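Local coordinates for DUF1425 domain-containing protein (Shewanella loihica, PDB 3O0L) that is of unknown function but adopts an all-beta fold of the DUF1425 family, forms a dimer in the crystal, and is probably a lipoprotein when full length, at residues 5-8 and 14-17; 20-25 and 52-57; 30-35 and 60-65. One frame throughout, in Å; residues are numbered along the deposited sequence. Where two conformers were deposited one is given.

Contact 1. Residues 5-8 and 14-17; sequences GGIM and EVRV
I7 CG1 (chi1 -70°) and V17 CG2 each stand anti to their own carbonyl carbon, beside the backbone N, and lie side by side at 4.1 Å. The two residues form a non-hydrogen-bonded pair of the antiparallel beta hairpin made by strands 5-10 and 14-19. I7 was modelled in two conformers, and the contact is described for one of them.

The next pair, M8 and R16, is hydrogen-bonded and carries its side chains on the other face. The bonds from M8 N to R16 O and from R16 N to M8 O are both 2.9 Å long. M8 is a selenomethionine bent at chi3 (82°), and its CE comes 4.1 Å from R16 CD as the two chains slant across one another. Beyond that touch the guanidinium makes a salt bridge through NE with D18.

Residues 5-8 also pair with a strand of the second subunit, so the sheet continues across the interface. M8 O accepts two hydrogen bonds, one from R16 N and one from a water that also donates to E14 O at 3.1 Å; V15 CA adds a CA-H...O contact to M8 O at 3.4 Å.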
ATOM      1  N   GLY A   5      10.342   2.193 -16.110  1.00 38.29           N
ATOM      2  CA  GLY A   5      10.026   1.023 -15.333  1.00 36.65           C
ATOM      3  C   GLY A   5       8.560   1.129 -14.980  1.00 32.34           C
ATOM      4  O   GLY A   5       7.836   1.974 -15.486  1.00 34.13           O
ATOM      5  N   GLY A   6       8.139   0.248 -14.104  1.00 30.34           N
ATOM      6  CA  GLY A   6       6.791   0.222 -13.636  1.00 26.73           C
ATOM      7  C   GLY A   6       6.723  -0.079 -12.176  1.00 26.68           C
ATOM      8  O   GLY A   6       7.640  -0.613 -11.574  1.00 27.71           O
ATOM      9  N   ILE A   7       5.611   0.335 -11.621  1.00 22.34           N
ATOM     10  CA  ILE A   7       5.226   0.090 -10.279  0.50 22.41           C
ATOM     11  C   ILE A   7       3.784  -0.395 -10.258  1.00 25.31           C
ATOM     12  O   ILE A   7       2.927   0.164 -10.970  1.00 24.25           O
ATOM     13  CB  ILE A   7       5.264   1.420  -9.499  0.50 24.97           C
ATOM     14  CG1 ILE A   7       6.716   1.866  -9.315  0.50 27.69           C
ATOM     15  CG2 ILE A   7       4.537   1.305  -8.160  0.50 26.71           C
ATOM     16  CD1 ILE A   7       6.841   3.139  -8.494  0.50 36.99           C
HETATM   17  N   MSE A   8       3.479  -1.375  -9.434  1.00 21.84           N
HETATM   18  CA  MSE A   8       2.083  -1.757  -9.216  1.00 22.97           C
HETATM   19  C   MSE A   8       1.840  -1.877  -7.721  1.00 21.14           C
HETATM   20  O   MSE A   8       2.623  -2.504  -6.997  1.00 21.80           O
HETATM   21  CB  MSE A   8       1.730  -3.073  -9.964  1.00 23.64           C
HETATM   22  CG  MSE A   8       0.323  -3.579  -9.671  1.00 21.21           C
HETATM   23 SE   MSE A   8      -0.178  -4.978 -10.895  0.75 23.31          SE
HETATM   24  CE  MSE A   8       0.622  -6.437 -10.118  1.00 27.59           C
ATOM     25  N   GLU A  14       0.624  -4.661  -1.100  1.00 27.96           N
ATOM     26  CA  GLU A  14       1.713  -5.175  -1.852  1.00 28.60           C
ATOM     27  C   GLU A  14       2.160  -4.165  -2.889  1.00 24.68           C
ATOM     28  O   GLU A  14       1.317  -3.596  -3.614  1.00 29.57           O
ATOM     29  CB  GLU A  14       1.313  -6.487  -2.521  1.00 31.05           C
ATOM     30  CG  GLU A  14       2.507  -7.213  -3.143  1.00 38.92           C
ATOM     31  CD  GLU A  14       2.259  -8.683  -3.536  1.00 46.47           C
ATOM     32  OE1 GLU A  14       1.262  -9.301  -3.117  1.00 41.75           O
ATOM     33  OE2 GLU A  14       3.117  -9.225  -4.263  1.00 51.54           O
ATOM     34  N   VAL A  15       3.474  -3.969  -3.012  1.00 23.13           N
ATOM     35  CA  VAL A  15       4.042  -3.013  -3.964  1.00 24.31           C
ATOM     36  C   VAL A  15       5.181  -3.684  -4.680  1.00 28.17           C
ATOM     37  O   VAL A  15       6.108  -4.222  -4.041  1.00 25.68           O
ATOM     38  CB  VAL A  15       4.569  -1.721  -3.321  1.00 26.01           C
ATOM     39  CG1 VAL A  15       5.152  -0.790  -4.389  1.00 28.86           C
ATOM     40  CG2 VAL A  15       3.435  -0.997  -2.565  1.00 26.52           C
ATOM     41  N   ARG A  16       5.093  -3.692  -5.999  1.00 25.45           N
ATOM     42  CA  ARG A  16       6.172  -4.192  -6.802  1.00 26.23           C
ATOM     43  C   ARG A  16       6.686  -3.139  -7.751  1.00 27.36           C
ATOM     44  O   ARG A  16       5.928  -2.322  -8.272  1.00 26.20           O
ATOM     45  CB  ARG A  16       5.802  -5.468  -7.519  1.00 31.76           C
ATOM     46  CG  ARG A  16       4.788  -5.374  -8.535  1.00 32.42           C
ATOM     47  CD  ARG A  16       4.595  -6.781  -9.254  1.00 33.53           C
ATOM     48  NE  ARG A  16       5.713  -7.099 -10.127  1.00 32.22           N
ATOM     49  CZ  ARG A  16       6.071  -8.335 -10.502  1.00 45.49           C
ATOM     50  NH1 ARG A  16       5.391  -9.403 -10.096  1.00 52.40           N
ATOM     51  NH2 ARG A  16       7.121  -8.504 -11.293  1.00 44.62           N
ATOM     52  N   VAL A  17       7.994  -3.195  -7.951  1.00 23.64           N
ATOM     53  CA  VAL A  17       8.752  -2.295  -8.802  1.00 28.84           C
ATOM     54  C   VAL A  17       9.541  -3.146  -9.783  1.00 28.88           C
ATOM     55  O   VAL A  17      10.225  -4.130  -9.388  1.00 29.46           O
ATOM     56  CB  VAL A  17       9.729  -1.434  -7.957  1.00 31.27           C
ATOM     57  CG1 VAL A  17      10.603  -0.531  -8.862  1.00 30.96           C
ATOM     58  CG2 VAL A  17       8.964  -0.637  -6.909  1.00 30.65           C
TER
HETATM   59  O   HOH W   1       1.222  -5.126  -6.336  1.00 32.70           O

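Contact 2. Residues 20-25 and 52-57; sequences GSFHSD and KDQRLQ
S24 and Q54 come from strands of different sheets, and their CA atoms, 7.5 Å apart, mark the nearest backbone approach of 20-25 to 52-57, with no hydrogen bond across. Each strand bonds through its backbone within its own sheet: S24 pairs with V17, while Q54 pairs with L82 and Q57 with R107. What joins the two segments is therefore side-chain contact alone.

Q54 supplies one side of it. With CG anti to the backbone N (chi1 166°) and a bend at chi2 (54°), the chain brings its amide round toward 20-25. The amide end, modelled as NE2, touches two residues. It lies 3.9 Å from S24 CB, and 4.0 Å from F22 CZ, where it sits at the rim of the ring near the ring plane. The amide is not stacked on the phenyl group: the two planes stand 58° apart, and the side chains cross at about a right angle. Which end of the amide is nitrogen is uncertain, because the modelled Q54 OE1 lies only 2.8 Å from another acceptor, R55 O. Q54 was built in two conformers, and the contact is described for one of them.

S24 offers its CB to the amide while its hydroxyl is engaged by E108 OE1 of strand 101-109. The same glutamate touches F22 and Q54, and F22 also packs against V17. Side-chain packing of this kind between two antiparallel sheets is the arrangement of a beta-sandwich, consistent with the E-set clan to which this family belongs.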
ATOM      1  N   GLY A  20      14.278  -1.938 -15.259  1.00 40.65           N
ATOM      2  CA  GLY A  20      15.447  -2.537 -15.888  1.00 43.57           C
ATOM      3  C   GLY A  20      15.747  -3.838 -15.171  1.00 44.26           C
ATOM      4  O   GLY A  20      14.871  -4.704 -15.043  1.00 42.92           O
ATOM      5  N   SER A  21      16.953  -3.937 -14.627  1.00 46.38           N
ATOM      6  CA  SER A  21      17.404  -5.158 -13.975  1.00 47.24           C
ATOM      7  C   SER A  21      16.907  -5.250 -12.524  1.00 44.72           C
ATOM      8  O   SER A  21      16.967  -6.324 -11.924  1.00 45.13           O
ATOM      9  CB  SER A  21      18.939  -5.239 -14.049  1.00 50.48           C
ATOM     10  OG  SER A  21      19.526  -4.165 -13.326  1.00 57.50           O
ATOM     11  N   PHE A  22      16.389  -4.137 -11.987  1.00 40.85           N
ATOM     12  CA  PHE A  22      15.865  -4.060 -10.643  1.00 37.64           C
ATOM     13  C   PHE A  22      14.420  -4.544 -10.523  1.00 38.59           C
ATOM     14  O   PHE A  22      13.513  -4.033 -11.198  1.00 37.37           O
ATOM     15  CB  PHE A  22      15.944  -2.617 -10.150  1.00 38.20           C
ATOM     16  CG  PHE A  22      15.492  -2.438  -8.733  1.00 37.00           C
ATOM     17  CD1 PHE A  22      16.344  -2.790  -7.681  1.00 43.75           C
ATOM     18  CD2 PHE A  22      14.222  -1.935  -8.423  1.00 35.13           C
ATOM     19  CE1 PHE A  22      15.958  -2.641  -6.354  1.00 36.12           C
ATOM     20  CE2 PHE A  22      13.826  -1.789  -7.070  1.00 35.16           C
ATOM     21  CZ  PHE A  22      14.695  -2.142  -6.044  1.00 33.08           C
ATOM     22  N   HIS A  23      14.200  -5.511  -9.635  1.00 35.77           N
ATOM     23  CA  HIS A  23      12.867  -6.060  -9.378  1.00 35.32           C
ATOM     24  C   HIS A  23      12.668  -6.208  -7.857  1.00 38.15           C
ATOM     25  O   HIS A  23      13.470  -6.862  -7.185  1.00 40.38           O
ATOM     26  CB  HIS A  23      12.719  -7.400 -10.095  1.00 36.73           C
ATOM     27  CG  HIS A  23      12.950  -7.321 -11.573  1.00 41.73           C
ATOM     28  ND1 HIS A  23      11.966  -6.941 -12.462  1.00 42.06           N
ATOM     29  CD2 HIS A  23      14.058  -7.562 -12.317  1.00 43.26           C
ATOM     30  CE1 HIS A  23      12.462  -6.942 -13.688  1.00 43.74           C
ATOM     31  NE2 HIS A  23      13.729  -7.322 -13.628  1.00 41.44           N
ATOM     32  N   SER A  24      11.659  -5.568  -7.285  1.00 30.00           N
ATOM     33  CA  SER A  24      11.323  -5.816  -5.909  1.00 29.94           C
ATOM     34  C   SER A  24       9.844  -6.049  -5.778  1.00 30.17           C
ATOM     35  O   SER A  24       9.083  -5.668  -6.631  1.00 28.99           O
ATOM     36  CB  SER A  24      11.711  -4.633  -5.037  1.00 32.09           C
ATOM     37  OG  SER A  24      11.071  -3.481  -5.490  1.00 39.96           O
ATOM     38  N   ASP A  25       9.449  -6.692  -4.695  1.00 27.19           N
ATOM     39  CA  ASP A  25       8.075  -7.031  -4.456  1.00 28.70           C
ATOM     40  C   ASP A  25       7.949  -7.193  -2.970  1.00 28.00           C
ATOM     41  O   ASP A  25       8.460  -8.162  -2.414  1.00 32.47           O
ATOM     42  CB  ASP A  25       7.744  -8.324  -5.209  1.00 31.57           C
ATOM     43  CG  ASP A  25       6.255  -8.638  -5.255  1.00 38.14           C
ATOM     44  OD1 ASP A  25       5.481  -8.089  -4.460  1.00 39.50           O
ATOM     45  OD2 ASP A  25       5.873  -9.469  -6.111  1.00 42.24           O
ATOM     46  N   LYS A  52      15.898 -12.000  -4.763  1.00 56.28           N
ATOM     47  CA  LYS A  52      17.180 -11.396  -4.344  1.00 57.61           C
ATOM     48  C   LYS A  52      16.970 -10.634  -3.047  1.00 54.14           C
ATOM     49  O   LYS A  52      15.874 -10.116  -2.803  1.00 51.85           O
ATOM     50  CB  LYS A  52      17.751 -10.467  -5.431  1.00 59.54           C
ATOM     51  CG  LYS A  52      18.442 -11.198  -6.602  1.00 66.25           C
ATOM     52  CD  LYS A  52      18.560 -10.326  -7.877  1.00 73.47           C
ATOM     53  CE  LYS A  52      19.488  -9.120  -7.707  1.00 77.24           C
ATOM     54  NZ  LYS A  52      20.905  -9.518  -7.402  1.00 85.71           N
ATOM     55  N   ASP A  53      18.021 -10.584  -2.225  1.00 53.04           N
ATOM     56  CA  ASP A  53      18.021  -9.791  -0.998  1.00 50.61           C
ATOM     57  C   ASP A  53      17.685  -8.335  -1.317  1.00 45.88           C
ATOM     58  O   ASP A  53      18.088  -7.799  -2.362  1.00 45.50           O
ATOM     59  CB  ASP A  53      19.391  -9.810  -0.326  1.00 53.00           C
ATOM     60  CG  ASP A  53      19.734 -11.150   0.292  1.00 60.56           C
ATOM     61  OD1 ASP A  53      18.993 -12.130   0.067  1.00 64.61           O
ATOM     62  OD2 ASP A  53      20.759 -11.214   0.999  1.00 68.67           O
ATOM     63  N   GLN A  54      16.965  -7.710  -0.408  1.00 43.30           N
ATOM     64  CA  GLN A  54      16.525  -6.326  -0.549  0.50 41.37           C
ATOM     65  C   GLN A  54      16.834  -5.589   0.753  1.00 38.29           C
ATOM     66  O   GLN A  54      16.361  -6.020   1.791  1.00 39.88           O
ATOM     67  CB  GLN A  54      15.005  -6.325  -0.829  0.50 40.87           C
ATOM     68  CG  GLN A  54      14.239  -4.990  -0.705  0.50 39.24           C
ATOM     69  CD  GLN A  54      14.816  -3.834  -1.542  0.50 44.45           C
ATOM     70  OE1 GLN A  54      16.012  -3.567  -1.518  0.50 50.05           O
ATOM     71  NE2 GLN A  54      13.949  -3.137  -2.266  0.50 48.61           N
ATOM     72  N   ARG A  55      17.606  -4.498   0.685  1.00 37.32           N
ATOM     73  CA  ARG A  55      17.802  -3.588   1.801  0.50 35.47           C
ATOM     74  C   ARG A  55      16.613  -2.593   1.870  1.00 32.97           C
ATOM     75  O   ARG A  55      16.168  -2.062   0.835  1.00 36.87           O
ATOM     76  CB  ARG A  55      19.139  -2.834   1.660  0.50 38.92           C
ATOM     77  CG  ARG A  55      20.383  -3.731   1.487  0.50 42.64           C
ATOM     78  CD  ARG A  55      21.673  -3.035   1.971  0.50 48.16           C
ATOM     79  NE  ARG A  55      22.882  -3.851   1.759  0.50 49.73           N
ATOM     80  CZ  ARG A  55      23.528  -4.488   2.737  0.50 52.95           C
ATOM     81  NH1 ARG A  55      23.101  -4.383   3.990  0.50 56.31           N
ATOM     82  NH2 ARG A  55      24.604  -5.215   2.478  0.50 53.65           N
ATOM     83  N   LEU A  56      16.094  -2.379   3.064  1.00 29.96           N
ATOM     84  CA  LEU A  56      15.103  -1.341   3.263  0.50 29.40           C
ATOM     85  C   LEU A  56      15.241  -0.715   4.650  1.00 28.90           C
ATOM     86  O   LEU A  56      16.088  -1.109   5.445  1.00 29.78           O
ATOM     87  CB  LEU A  56      13.695  -1.878   2.995  0.50 29.69           C
ATOM     88  CG  LEU A  56      13.249  -3.162   3.679  0.50 28.68           C
ATOM     89  CD1 LEU A  56      12.878  -2.890   5.090  0.50 27.30           C
ATOM     90  CD2 LEU A  56      12.045  -3.705   2.915  0.50 32.68           C
ATOM     91  N   GLN A  57      14.481   0.345   4.871  1.00 28.31           N
ATOM     92  CA  GLN A  57      14.437   1.014   6.167  1.00 26.98           C
ATOM     93  C   GLN A  57      13.005   1.176   6.559  1.00 27.00           C
ATOM     94  O   GLN A  57      12.118   1.294   5.693  1.00 25.03           O
ATOM     95  CB  GLN A  57      15.049   2.392   6.067  1.00 29.71           C
ATOM     96  CG  GLN A  57      16.487   2.378   5.680  1.00 34.40           C
ATOM     97  CD  GLN A  57      17.067   3.725   5.954  1.00 39.73           C
ATOM     98  OE1 GLN A  57      16.640   4.721   5.362  1.00 49.85           O
ATOM     99  NE2 GLN A  57      17.979   3.792   6.914  1.00 54.87           N
TER

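Contact 3. Residues 30-35 and 60-65; sequences AVTTQA and FTWYDI
A30 begins the contact by directing its CB toward F60, reaching CE1 at 4.2 Å. The two residues belong to facing layers of a beta-sandwich, A30 on strand 22-34 of the five-stranded sheet and F60 on strand 54-63 of the three-stranded one. The methyl lies at the edge of the phenyl ring, close to its plane. F60 holds its ring there with CG beside its own backbone N (chi1 -68°), and the ring also packs on A42, V90 and A92. A30 has a further neighbour in S11 of the second subunit.

V31 turns its side chain away from strand 54-63. At T32 the chain again offers a methyl: CG2 approaches W62 CZ3 to 4.2 Å, coming in obliquely, and is the atom of T32 that meets the buried indole. The backbones stay well apart here, with T32 CA and W62 CA separated by 10.2 Å, so it is the reach of the indole that closes the distance. From T33 onward the first segment makes no contact with 60-65.

No hydrogen bond joins the two segments; across them the contact consists of methyls meeting aromatic carbons. Polar bonding appears within 60-65, between side chains on the strand face away from F60 and W62. There T61 OG1 donates to Y63 OH at 3.0 Å, and that phenol oxygen has a second, weak bond with E103 OE1.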
ATOM      1  N   ALA A  30       0.599  -3.303   9.197  1.00 34.16           N
ATOM      2  CA  ALA A  30       0.767  -3.047  10.626  1.00 34.67           C
ATOM      3  C   ALA A  30      -0.570  -3.010  11.338  1.00 36.19           C
ATOM      4  O   ALA A  30      -1.558  -2.625  10.753  1.00 34.61           O
ATOM      5  CB  ALA A  30       1.463  -1.697  10.843  1.00 29.08           C
ATOM      6  N   VAL A  31      -0.559  -3.383  12.606  1.00 35.66           N
ATOM      7  CA  VAL A  31      -1.729  -3.306  13.472  0.50 37.33           C
ATOM      8  C   VAL A  31      -1.250  -2.864  14.851  1.00 38.14           C
ATOM      9  O   VAL A  31      -0.065  -3.036  15.161  1.00 35.61           O
ATOM     10  CB  VAL A  31      -2.390  -4.691  13.600  0.50 39.40           C
ATOM     11  CG1 VAL A  31      -2.812  -5.217  12.225  0.50 35.14           C
ATOM     12  CG2 VAL A  31      -1.435  -5.686  14.297  0.50 38.53           C
ATOM     13  N   THR A  32      -2.145  -2.288  15.661  1.00 39.28           N
ATOM     14  CA  THR A  32      -1.847  -2.039  17.101  1.00 42.94           C
ATOM     15  C   THR A  32      -2.520  -3.099  17.940  1.00 44.43           C
ATOM     16  O   THR A  32      -3.634  -3.530  17.602  1.00 44.01           O
ATOM     17  CB  THR A  32      -2.311  -0.660  17.606  1.00 48.00           C
ATOM     18  OG1 THR A  32      -3.695  -0.475  17.329  1.00 59.00           O
ATOM     19  CG2 THR A  32      -1.534   0.447  16.928  1.00 49.87           C
ATOM     20  N   THR A  33      -1.832  -3.579  18.980  1.00 42.33           N
ATOM     21  CA  THR A  33      -2.430  -4.479  19.947  1.00 42.52           C
ATOM     22  C   THR A  33      -2.307  -3.769  21.279  1.00 38.50           C
ATOM     23  O   THR A  33      -1.526  -2.839  21.421  1.00 34.14           O
ATOM     24  CB  THR A  33      -1.772  -5.908  19.977  1.00 42.95           C
ATOM     25  OG1 THR A  33      -0.420  -5.816  20.427  1.00 45.17           O
ATOM     26  CG2 THR A  33      -1.791  -6.584  18.559  1.00 49.97           C
ATOM     27  N   GLN A  34      -3.099  -4.199  22.247  1.00 37.56           N
ATOM     28  CA  GLN A  34      -3.036  -3.567  23.550  0.50 39.88           C
ATOM     29  C   GLN A  34      -1.820  -4.043  24.325  1.00 41.58           C
ATOM     30  O   GLN A  34      -1.489  -5.223  24.381  1.00 47.26           O
ATOM     31  CB  GLN A  34      -4.315  -3.774  24.363  0.50 41.29           C
ATOM     32  CG  GLN A  34      -5.375  -2.739  24.061  0.50 41.98           C
ATOM     33  CD  GLN A  34      -5.144  -1.386  24.731  0.50 39.96           C
ATOM     34  OE1 GLN A  34      -4.165  -1.159  25.453  0.50 47.33           O
ATOM     35  NE2 GLN A  34      -6.062  -0.469  24.482  0.50 48.89           N
ATOM     36  N   ALA A  35      -1.152  -3.100  24.947  1.00 39.14           N
ATOM     37  CA  ALA A  35      -0.032  -3.410  25.805  1.00 39.28           C
ATOM     38  C   ALA A  35      -0.482  -2.993  27.219  1.00 41.99           C
ATOM     39  O   ALA A  35      -1.643  -2.522  27.434  1.00 40.83           O
ATOM     40  CB  ALA A  35       1.198  -2.640  25.384  1.00 38.53           C
ATOM     41  N   PHE A  60       7.930   3.398  12.575  1.00 25.46           N
ATOM     42  CA  PHE A  60       6.534   3.652  12.902  1.00 25.55           C
ATOM     43  C   PHE A  60       6.359   5.096  13.297  1.00 28.77           C
ATOM     44  O   PHE A  60       7.274   5.706  13.855  1.00 26.90           O
ATOM     45  CB  PHE A  60       6.075   2.816  14.099  1.00 26.03           C
ATOM     46  CG  PHE A  60       5.989   1.331  13.848  1.00 23.87           C
ATOM     47  CD1 PHE A  60       4.825   0.762  13.351  1.00 25.69           C
ATOM     48  CD2 PHE A  60       7.034   0.503  14.164  1.00 27.47           C
ATOM     49  CE1 PHE A  60       4.733  -0.567  13.145  1.00 27.99           C
ATOM     50  CE2 PHE A  60       6.939  -0.859  13.953  1.00 25.41           C
ATOM     51  CZ  PHE A  60       5.789  -1.398  13.450  1.00 27.32           C
ATOM     52  N   THR A  61       5.158   5.610  13.072  1.00 25.19           N
ATOM     53  CA  THR A  61       4.731   6.897  13.614  1.00 27.47           C
ATOM     54  C   THR A  61       3.415   6.648  14.358  1.00 27.45           C
ATOM     55  O   THR A  61       2.687   5.672  14.079  1.00 28.90           O
ATOM     56  CB  THR A  61       4.517   7.950  12.530  1.00 29.87           C
ATOM     57  OG1 THR A  61       3.590   7.437  11.588  1.00 37.83           O
ATOM     58  CG2 THR A  61       5.831   8.234  11.759  1.00 23.33           C
ATOM     59  N   TRP A  62       3.121   7.518  15.306  1.00 25.80           N
ATOM     60  CA  TRP A  62       2.010   7.326  16.200  1.00 26.23           C
ATOM     61  C   TRP A  62       1.091   8.551  16.173  1.00 28.85           C
ATOM     62  O   TRP A  62       1.551   9.694  16.078  1.00 29.39           O
ATOM     63  CB  TRP A  62       2.568   7.158  17.591  1.00 24.64           C
ATOM     64  CG  TRP A  62       3.333   5.917  17.757  1.00 22.75           C
ATOM     65  CD1 TRP A  62       4.658   5.737  17.567  1.00 24.52           C
ATOM     66  CD2 TRP A  62       2.804   4.646  18.121  1.00 23.03           C
ATOM     67  NE1 TRP A  62       5.009   4.424  17.807  1.00 24.84           N
ATOM     68  CE2 TRP A  62       3.888   3.740  18.176  1.00 25.62           C
ATOM     69  CE3 TRP A  62       1.527   4.193  18.470  1.00 29.74           C
ATOM     70  CZ2 TRP A  62       3.719   2.393  18.521  1.00 30.68           C
ATOM     71  CZ3 TRP A  62       1.362   2.848  18.796  1.00 29.17           C
ATOM     72  CH2 TRP A  62       2.452   1.978  18.819  1.00 27.23           C
ATOM     73  N   TYR A  63      -0.209   8.299  16.309  1.00 30.65           N
ATOM     74  CA  TYR A  63      -1.235   9.340  16.287  1.00 33.33           C
ATOM     75  C   TYR A  63      -2.210   9.190  17.441  1.00 32.65           C
ATOM     76  O   TYR A  63      -2.490   8.090  17.911  1.00 33.47           O
ATOM     77  CB  TYR A  63      -2.010   9.291  14.960  1.00 35.93           C
ATOM     78  CG  TYR A  63      -1.095   9.350  13.788  1.00 33.47           C
ATOM     79  CD1 TYR A  63      -0.678  10.572  13.256  1.00 47.16           C
ATOM     80  CD2 TYR A  63      -0.579   8.189  13.245  1.00 37.36           C
ATOM     81  CE1 TYR A  63       0.204  10.618  12.185  1.00 49.37           C
ATOM     82  CE2 TYR A  63       0.293   8.232  12.186  1.00 41.70           C
ATOM     83  CZ  TYR A  63       0.684   9.434  11.663  1.00 47.93           C
ATOM     84  OH  TYR A  63       1.567   9.421  10.622  1.00 54.21           O
ATOM     85  N   ASP A  64      -2.732  10.318  17.875  1.00 34.16           N
ATOM     86  CA  ASP A  64      -3.697  10.369  18.968  1.00 37.38           C
ATOM     87  C   ASP A  64      -5.095  10.381  18.354  1.00 39.76           C
ATOM     88  O   ASP A  64      -5.229  10.246  17.135  1.00 37.85           O
ATOM     89  CB  ASP A  64      -3.452  11.601  19.862  1.00 39.19           C
ATOM     90  CG  ASP A  64      -3.805  12.941  19.192  1.00 39.81           C
ATOM     91  OD1 ASP A  64      -4.384  12.971  18.080  1.00 47.63           O
ATOM     92  OD2 ASP A  64      -3.482  13.979  19.809  1.00 44.58           O
ATOM     93  N   ILE A  65      -6.109  10.526  19.198  1.00 43.89           N
ATOM     94  CA  ILE A  65      -7.514  10.452  18.743  1.00 47.79           C
ATOM     95  C   ILE A  65      -7.873  11.567  17.771  1.00 49.06           C
ATOM     96  O   ILE A  65      -8.702  11.351  16.910  1.00 51.07           O
ATOM     97  CB  ILE A  65      -8.504  10.421  19.945  1.00 49.55           C
ATOM     98  CG1 ILE A  65      -9.901   9.932  19.520  1.00 54.00           C
ATOM     99  CG2 ILE A  65      -8.571  11.779  20.616  1.00 49.67           C
ATOM    100  CD1 ILE A  65      -9.908   8.578  18.797  1.00 58.54           C
TER

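How the contacts relate
Contact 1 lies within one sheet and owes its geometry to backbone hydrogen bonds, whereas contacts 2 and 3 bring strands 22-34 and 54-63 of separate sheets together by side chains alone. Those two sit about 28 Å apart (between centres), at opposite ends of the same strand pair: an amide between serine and phenylalanine in contact 2, methyls against aromatics in contact 3. All three are partly buried; contact 1 has I7, V15 and V17 buried, contact 3 F60 and W62, contact 2 S24. Contacts 1 and 2 touch, V17 O meeting S24 N at 2.9 Å. Their carboxylates also approach, E14 OE2 to D25 OD1 at 2.6 Å, close enough that a proton may be shared.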